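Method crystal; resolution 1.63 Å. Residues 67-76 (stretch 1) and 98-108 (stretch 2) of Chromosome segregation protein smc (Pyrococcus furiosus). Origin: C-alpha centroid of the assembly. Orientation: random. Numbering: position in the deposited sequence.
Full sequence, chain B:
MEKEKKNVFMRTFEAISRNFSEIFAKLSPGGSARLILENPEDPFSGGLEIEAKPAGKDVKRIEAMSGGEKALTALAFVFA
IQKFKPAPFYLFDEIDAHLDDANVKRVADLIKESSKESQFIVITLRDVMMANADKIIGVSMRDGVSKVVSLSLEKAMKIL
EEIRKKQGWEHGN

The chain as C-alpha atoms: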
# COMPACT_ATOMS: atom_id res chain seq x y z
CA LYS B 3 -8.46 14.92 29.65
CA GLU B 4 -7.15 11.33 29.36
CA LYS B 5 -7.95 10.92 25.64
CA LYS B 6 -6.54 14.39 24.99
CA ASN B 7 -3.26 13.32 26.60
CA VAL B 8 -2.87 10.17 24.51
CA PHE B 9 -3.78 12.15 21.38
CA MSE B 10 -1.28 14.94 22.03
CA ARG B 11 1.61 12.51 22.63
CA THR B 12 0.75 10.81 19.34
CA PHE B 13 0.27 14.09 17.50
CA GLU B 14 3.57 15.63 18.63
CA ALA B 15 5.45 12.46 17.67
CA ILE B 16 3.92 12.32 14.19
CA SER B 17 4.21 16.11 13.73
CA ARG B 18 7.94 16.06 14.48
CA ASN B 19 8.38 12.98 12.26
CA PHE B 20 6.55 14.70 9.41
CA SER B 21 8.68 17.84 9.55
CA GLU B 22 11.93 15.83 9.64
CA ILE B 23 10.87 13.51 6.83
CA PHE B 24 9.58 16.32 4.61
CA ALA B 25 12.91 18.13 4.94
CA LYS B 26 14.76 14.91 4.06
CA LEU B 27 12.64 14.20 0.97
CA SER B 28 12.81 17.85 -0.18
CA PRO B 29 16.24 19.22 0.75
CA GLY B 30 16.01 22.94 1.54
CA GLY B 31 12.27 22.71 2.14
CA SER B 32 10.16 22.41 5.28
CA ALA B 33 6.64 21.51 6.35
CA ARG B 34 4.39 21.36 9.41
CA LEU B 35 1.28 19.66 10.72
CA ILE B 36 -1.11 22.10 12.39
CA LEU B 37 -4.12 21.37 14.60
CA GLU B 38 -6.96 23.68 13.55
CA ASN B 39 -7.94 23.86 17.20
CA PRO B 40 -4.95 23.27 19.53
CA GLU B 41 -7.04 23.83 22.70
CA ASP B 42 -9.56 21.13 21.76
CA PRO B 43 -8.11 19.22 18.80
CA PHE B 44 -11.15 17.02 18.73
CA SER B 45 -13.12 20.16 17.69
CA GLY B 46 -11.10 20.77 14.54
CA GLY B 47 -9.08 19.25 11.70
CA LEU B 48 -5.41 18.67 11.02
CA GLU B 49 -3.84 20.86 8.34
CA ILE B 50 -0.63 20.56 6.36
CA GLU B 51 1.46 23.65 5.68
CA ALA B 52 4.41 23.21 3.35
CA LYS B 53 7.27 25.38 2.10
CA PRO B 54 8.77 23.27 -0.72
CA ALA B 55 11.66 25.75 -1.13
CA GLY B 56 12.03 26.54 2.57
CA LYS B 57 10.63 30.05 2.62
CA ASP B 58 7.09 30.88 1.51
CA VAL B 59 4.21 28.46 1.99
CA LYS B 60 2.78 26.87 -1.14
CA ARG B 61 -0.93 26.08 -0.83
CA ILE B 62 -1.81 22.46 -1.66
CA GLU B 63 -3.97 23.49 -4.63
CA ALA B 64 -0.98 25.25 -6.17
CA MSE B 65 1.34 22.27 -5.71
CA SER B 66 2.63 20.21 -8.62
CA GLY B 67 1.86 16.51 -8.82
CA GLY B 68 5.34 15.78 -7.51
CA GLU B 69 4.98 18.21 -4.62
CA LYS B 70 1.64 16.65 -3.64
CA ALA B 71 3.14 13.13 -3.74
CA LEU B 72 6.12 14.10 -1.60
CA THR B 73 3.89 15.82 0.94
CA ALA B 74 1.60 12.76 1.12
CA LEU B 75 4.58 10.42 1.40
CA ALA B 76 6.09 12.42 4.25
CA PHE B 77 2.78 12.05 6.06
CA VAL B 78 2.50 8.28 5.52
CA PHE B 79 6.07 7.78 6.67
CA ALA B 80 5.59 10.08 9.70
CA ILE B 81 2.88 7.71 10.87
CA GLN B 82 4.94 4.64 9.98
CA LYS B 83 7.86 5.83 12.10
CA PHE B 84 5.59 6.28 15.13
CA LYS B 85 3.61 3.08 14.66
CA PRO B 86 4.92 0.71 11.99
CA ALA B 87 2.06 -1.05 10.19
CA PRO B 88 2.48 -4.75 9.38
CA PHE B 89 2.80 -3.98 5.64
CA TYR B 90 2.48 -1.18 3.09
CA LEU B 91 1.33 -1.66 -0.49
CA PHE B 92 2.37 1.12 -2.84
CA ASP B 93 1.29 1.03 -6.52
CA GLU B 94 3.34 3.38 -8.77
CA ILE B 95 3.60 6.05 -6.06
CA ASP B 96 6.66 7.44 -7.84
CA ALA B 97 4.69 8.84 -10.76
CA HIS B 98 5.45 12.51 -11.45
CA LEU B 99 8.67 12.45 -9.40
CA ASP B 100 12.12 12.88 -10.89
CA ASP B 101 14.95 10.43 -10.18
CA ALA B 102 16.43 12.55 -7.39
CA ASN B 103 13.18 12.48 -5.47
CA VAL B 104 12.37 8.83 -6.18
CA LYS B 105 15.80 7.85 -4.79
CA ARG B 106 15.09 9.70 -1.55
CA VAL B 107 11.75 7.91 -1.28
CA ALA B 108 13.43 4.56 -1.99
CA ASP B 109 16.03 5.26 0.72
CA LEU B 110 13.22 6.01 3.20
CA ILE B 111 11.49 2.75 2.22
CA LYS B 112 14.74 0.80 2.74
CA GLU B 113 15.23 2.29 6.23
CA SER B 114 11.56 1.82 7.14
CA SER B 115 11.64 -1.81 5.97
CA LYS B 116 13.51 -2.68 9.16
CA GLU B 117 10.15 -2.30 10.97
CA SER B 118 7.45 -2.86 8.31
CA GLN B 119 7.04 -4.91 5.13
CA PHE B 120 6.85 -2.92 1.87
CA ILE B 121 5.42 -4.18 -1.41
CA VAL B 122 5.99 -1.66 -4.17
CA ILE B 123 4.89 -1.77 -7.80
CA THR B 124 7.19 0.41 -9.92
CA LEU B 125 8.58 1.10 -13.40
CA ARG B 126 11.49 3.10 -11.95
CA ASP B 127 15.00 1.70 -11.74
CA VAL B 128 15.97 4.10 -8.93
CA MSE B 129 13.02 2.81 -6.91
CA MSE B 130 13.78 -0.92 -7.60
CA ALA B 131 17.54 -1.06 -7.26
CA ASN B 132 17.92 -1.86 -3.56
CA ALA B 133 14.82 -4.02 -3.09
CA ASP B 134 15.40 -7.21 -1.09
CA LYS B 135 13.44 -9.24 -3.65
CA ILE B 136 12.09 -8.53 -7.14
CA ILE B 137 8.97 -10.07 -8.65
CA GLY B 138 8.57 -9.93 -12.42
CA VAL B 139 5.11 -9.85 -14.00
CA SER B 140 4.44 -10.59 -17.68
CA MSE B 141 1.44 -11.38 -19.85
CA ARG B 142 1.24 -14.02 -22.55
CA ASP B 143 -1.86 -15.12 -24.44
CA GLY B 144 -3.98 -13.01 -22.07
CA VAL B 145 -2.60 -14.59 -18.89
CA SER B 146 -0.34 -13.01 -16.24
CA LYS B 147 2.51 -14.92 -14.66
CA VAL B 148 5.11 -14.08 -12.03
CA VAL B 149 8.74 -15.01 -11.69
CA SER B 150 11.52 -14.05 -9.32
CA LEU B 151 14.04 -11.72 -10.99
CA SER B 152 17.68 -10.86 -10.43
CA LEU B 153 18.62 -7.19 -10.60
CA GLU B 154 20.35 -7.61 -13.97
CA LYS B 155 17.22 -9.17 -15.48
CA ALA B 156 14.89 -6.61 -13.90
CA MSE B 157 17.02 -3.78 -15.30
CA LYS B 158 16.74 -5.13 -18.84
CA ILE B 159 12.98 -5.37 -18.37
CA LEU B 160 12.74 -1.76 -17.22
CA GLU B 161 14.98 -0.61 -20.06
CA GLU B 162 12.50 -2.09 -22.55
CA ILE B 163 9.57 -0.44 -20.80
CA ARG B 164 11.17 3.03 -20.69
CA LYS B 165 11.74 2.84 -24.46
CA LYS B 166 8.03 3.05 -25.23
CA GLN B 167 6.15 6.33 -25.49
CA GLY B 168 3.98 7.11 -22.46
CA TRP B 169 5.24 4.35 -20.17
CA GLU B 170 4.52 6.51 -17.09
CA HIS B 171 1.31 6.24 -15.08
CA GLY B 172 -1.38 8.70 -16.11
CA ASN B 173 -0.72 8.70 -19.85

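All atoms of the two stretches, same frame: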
# COMPACT_ATOMS: atom_id res chain seq x y z
N GLY B 67 2.14 17.89 -9.14
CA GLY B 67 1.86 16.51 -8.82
C GLY B 67 2.95 15.93 -7.94
O GLY B 67 2.67 15.22 -6.97
N GLY B 68 4.20 16.25 -8.28
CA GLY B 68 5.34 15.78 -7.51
C GLY B 68 5.34 16.31 -6.09
O GLY B 68 5.60 15.58 -5.13
N GLU B 69 5.05 17.60 -5.94
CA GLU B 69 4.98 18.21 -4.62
C GLU B 69 3.89 17.57 -3.76
O GLU B 69 4.11 17.28 -2.58
CB GLU B 69 4.77 19.73 -4.75
CG GLU B 69 6.02 20.44 -5.24
CD GLU B 69 5.79 21.90 -5.58
OE1 GLU B 69 4.63 22.28 -5.86
OE2 GLU B 69 6.78 22.66 -5.56
N LYS B 70 2.73 17.32 -4.36
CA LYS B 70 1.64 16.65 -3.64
C LYS B 70 2.05 15.25 -3.17
O LYS B 70 1.75 14.86 -2.01
CB LYS B 70 0.39 16.55 -4.51
CG LYS B 70 -0.29 17.89 -4.76
CD LYS B 70 -1.38 17.72 -5.81
CE LYS B 70 -2.00 19.04 -6.22
NZ LYS B 70 -2.78 19.58 -5.09
N ALA B 71 2.73 14.51 -4.04
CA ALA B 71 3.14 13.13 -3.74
C ALA B 71 4.14 13.13 -2.60
O ALA B 71 4.01 12.35 -1.67
CB ALA B 71 3.75 12.46 -4.96
N LEU B 72 5.11 14.03 -2.66
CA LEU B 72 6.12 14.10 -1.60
C LEU B 72 5.52 14.48 -0.26
O LEU B 72 5.91 13.96 0.78
CB LEU B 72 7.23 15.07 -1.96
CG LEU B 72 8.17 14.55 -3.03
CD1 LEU B 72 9.25 15.58 -3.35
CD2 LEU B 72 8.80 13.21 -2.62
N THR B 73 4.55 15.39 -0.28
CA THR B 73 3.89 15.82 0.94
C THR B 73 3.11 14.65 1.55
O THR B 73 3.19 14.40 2.76
CB THR B 73 2.96 17.01 0.65
OG1 THR B 73 3.74 18.09 0.12
CG2 THR B 73 2.29 17.48 1.92
N ALA B 74 2.37 13.93 0.71
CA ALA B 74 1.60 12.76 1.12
C ALA B 74 2.52 11.66 1.64
O ALA B 74 2.21 11.02 2.65
CB ALA B 74 0.78 12.23 -0.05
N LEU B 75 3.64 11.45 0.96
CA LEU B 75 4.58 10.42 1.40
C LEU B 75 5.20 10.75 2.75
O LEU B 75 5.36 9.87 3.61
CB LEU B 75 5.66 10.18 0.34
CG LEU B 75 5.14 9.38 -0.86
CD1 LEU B 75 6.09 9.47 -2.03
CD2 LEU B 75 4.91 7.92 -0.46
N ALA B 76 5.53 12.01 2.96
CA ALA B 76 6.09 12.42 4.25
C ALA B 76 5.09 12.14 5.36
O ALA B 76 5.46 11.75 6.45
CB ALA B 76 6.47 13.90 4.22
N HIS B 98 5.33 11.06 -11.53
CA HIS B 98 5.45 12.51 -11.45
C HIS B 98 6.63 12.99 -10.60
O HIS B 98 6.77 14.19 -10.35
CB HIS B 98 4.15 13.14 -10.95
CG HIS B 98 2.92 12.54 -11.57
ND1 HIS B 98 1.80 12.21 -10.85
CD2 HIS B 98 2.66 12.19 -12.86
CE1 HIS B 98 0.89 11.69 -11.66
NE2 HIS B 98 1.40 11.66 -12.88
N LEU B 99 7.48 12.07 -10.16
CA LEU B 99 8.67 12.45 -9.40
C LEU B 99 9.92 12.18 -10.23
O LEU B 99 10.01 11.17 -10.92
CB LEU B 99 8.78 11.67 -8.09
CG LEU B 99 7.72 11.92 -7.02
CD1 LEU B 99 7.85 10.89 -5.91
CD2 LEU B 99 7.87 13.32 -6.47
N ASP B 100 10.89 13.09 -10.15
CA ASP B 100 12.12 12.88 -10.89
C ASP B 100 13.02 11.87 -10.17
O ASP B 100 12.71 11.44 -9.05
CB ASP B 100 12.84 14.21 -11.20
CG ASP B 100 13.42 14.90 -9.97
OD1 ASP B 100 13.38 14.36 -8.85
OD2 ASP B 100 13.95 16.03 -10.14
N ASP B 101 14.10 11.44 -10.80
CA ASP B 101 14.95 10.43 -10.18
C ASP B 101 15.50 10.83 -8.81
O ASP B 101 15.61 9.99 -7.92
CB ASP B 101 16.12 10.06 -11.10
CG ASP B 101 15.73 9.10 -12.21
OD1 ASP B 101 14.54 8.73 -12.34
OD2 ASP B 101 16.64 8.69 -12.97
N ALA B 102 15.85 12.10 -8.64
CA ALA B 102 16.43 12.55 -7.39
C ALA B 102 15.46 12.31 -6.24
O ALA B 102 15.83 11.82 -5.19
CB ALA B 102 16.79 14.02 -7.45
N ASN B 103 14.21 12.66 -6.48
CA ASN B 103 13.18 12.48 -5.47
C ASN B 103 12.78 11.02 -5.25
O ASN B 103 12.57 10.60 -4.10
CB ASN B 103 11.97 13.34 -5.81
CG ASN B 103 12.19 14.79 -5.47
OD1 ASN B 103 12.45 15.13 -4.31
ND2 ASN B 103 12.12 15.66 -6.47
N VAL B 104 12.65 10.27 -6.33
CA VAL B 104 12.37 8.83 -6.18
C VAL B 104 13.46 8.13 -5.35
O VAL B 104 13.15 7.31 -4.49
CB VAL B 104 12.20 8.13 -7.55
CG1 VAL B 104 12.04 6.63 -7.36
CG2 VAL B 104 10.99 8.70 -8.29
N LYS B 105 14.74 8.46 -5.59
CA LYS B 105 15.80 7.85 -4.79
C LYS B 105 15.63 8.13 -3.30
O LYS B 105 15.85 7.24 -2.47
CB LYS B 105 17.19 8.33 -5.26
CG LYS B 105 18.39 7.70 -4.53
CD LYS B 105 18.34 6.17 -4.58
CE LYS B 105 19.68 5.53 -4.20
NZ LYS B 105 20.26 6.05 -2.94
N ARG B 106 15.24 9.35 -2.96
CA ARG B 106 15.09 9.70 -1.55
C ARG B 106 13.93 8.92 -0.95
O ARG B 106 14.00 8.46 0.19
CB ARG B 106 14.93 11.21 -1.35
CG ARG B 106 16.26 11.94 -1.61
CD ARG B 106 16.22 13.39 -1.20
NE ARG B 106 15.47 14.20 -2.16
CZ ARG B 106 16.02 14.84 -3.18
NH1 ARG B 106 17.33 14.76 -3.41
NH2 ARG B 106 15.25 15.54 -3.99
N VAL B 107 12.87 8.74 -1.74
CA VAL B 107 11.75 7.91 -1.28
C VAL B 107 12.19 6.45 -1.09
O VAL B 107 11.86 5.82 -0.08
CB VAL B 107 10.54 8.03 -2.23
CG1 VAL B 107 9.45 7.01 -1.87
CG2 VAL B 107 9.99 9.43 -2.14
N ALA B 108 12.93 5.92 -2.06
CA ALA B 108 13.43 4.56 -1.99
C ALA B 108 14.34 4.35 -0.77
O ALA B 108 14.28 3.31 -0.10
CB ALA B 108 14.17 4.20 -3.28
O HOH W 1 1.49 12.64 -7.61
O HOH W 2 5.68 16.88 -10.67

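Two helices running side by side need not bond to each other directly; small residues, interleaved leucines and a few waters can do the work. Residues 67-76 and 98-108 of this chromosome segregation protein illustrate the principle. The first stretch is helical throughout, and the second enters its helix at Asp 101 after a short non-helical lead. The helix axes run nearly parallel, with 10° between their N-to-C directions, but they approach no closer than 11.8 Å. The lead-in segment lies much nearer: the CA of Gly 68 is 5.1 Å from the CA of Leu 99, whereas the CA atoms of Leu 72 and Asn 103 are 8.2 Å apart.

That close approach depends on glycine. Gly 68 CA sits 3.6 Å from His 98 O, and an ideally placed CB on Gly 68 would fall 2.9 Å from that same oxygen, a clash.

The side-chain contact is mostly apolar. Leu 99 leaves its backbone sideways, yet its end reaches the first helix, placing CD2 3.7 Å from Leu 72 CG; the same Leu 99 CD2 packs in van der Waals contact against a backbone oxygen, 3.5 Å from Gly 68 O. Leu 72 behaves likewise, and both leucines adopt the m,t rotamer. Deeper in the second helix, one turn beyond Asn 103, Val 107 points toward the first helix; its CG2 lies 4.0 Å from Leu 72 CD2 and 3.9 Å from Leu 75 CD1. These buried side chains span the gap between the axes, and their packing removes hydrocarbon from solvent.

No hydrogen bond joins the stretches directly. Two waters link them instead at the glycine end. The O of one water is 2.9 Å from Gly 67 O, to which it donates, and 3.3 Å from His 98 ND1, also within hydrogen-bonding geometry. The O of the other is 2.9 Å from both Gly 68 N, from which it accepts, and His 98 O, to which it donates. It thus serves an amide at the helix start, where no preceding turn within the helix supplies a carbonyl.

The remaining polar chemistry is internal. Asp 100 caps the second helix, its OD1 accepting from Asn 103 N at 3.0 Å; a weak bond from Asn 103 ND2 to Asp 100 OD1, also 3.0 Å, supplements it. Arg 106 NH2 donates to Asn 103 OD1 at 2.8 Å. Asn 103 OD1 also lies 3.4 Å from Leu 72 CD1, a van der Waals contact, so the polar network borders the apolar seam.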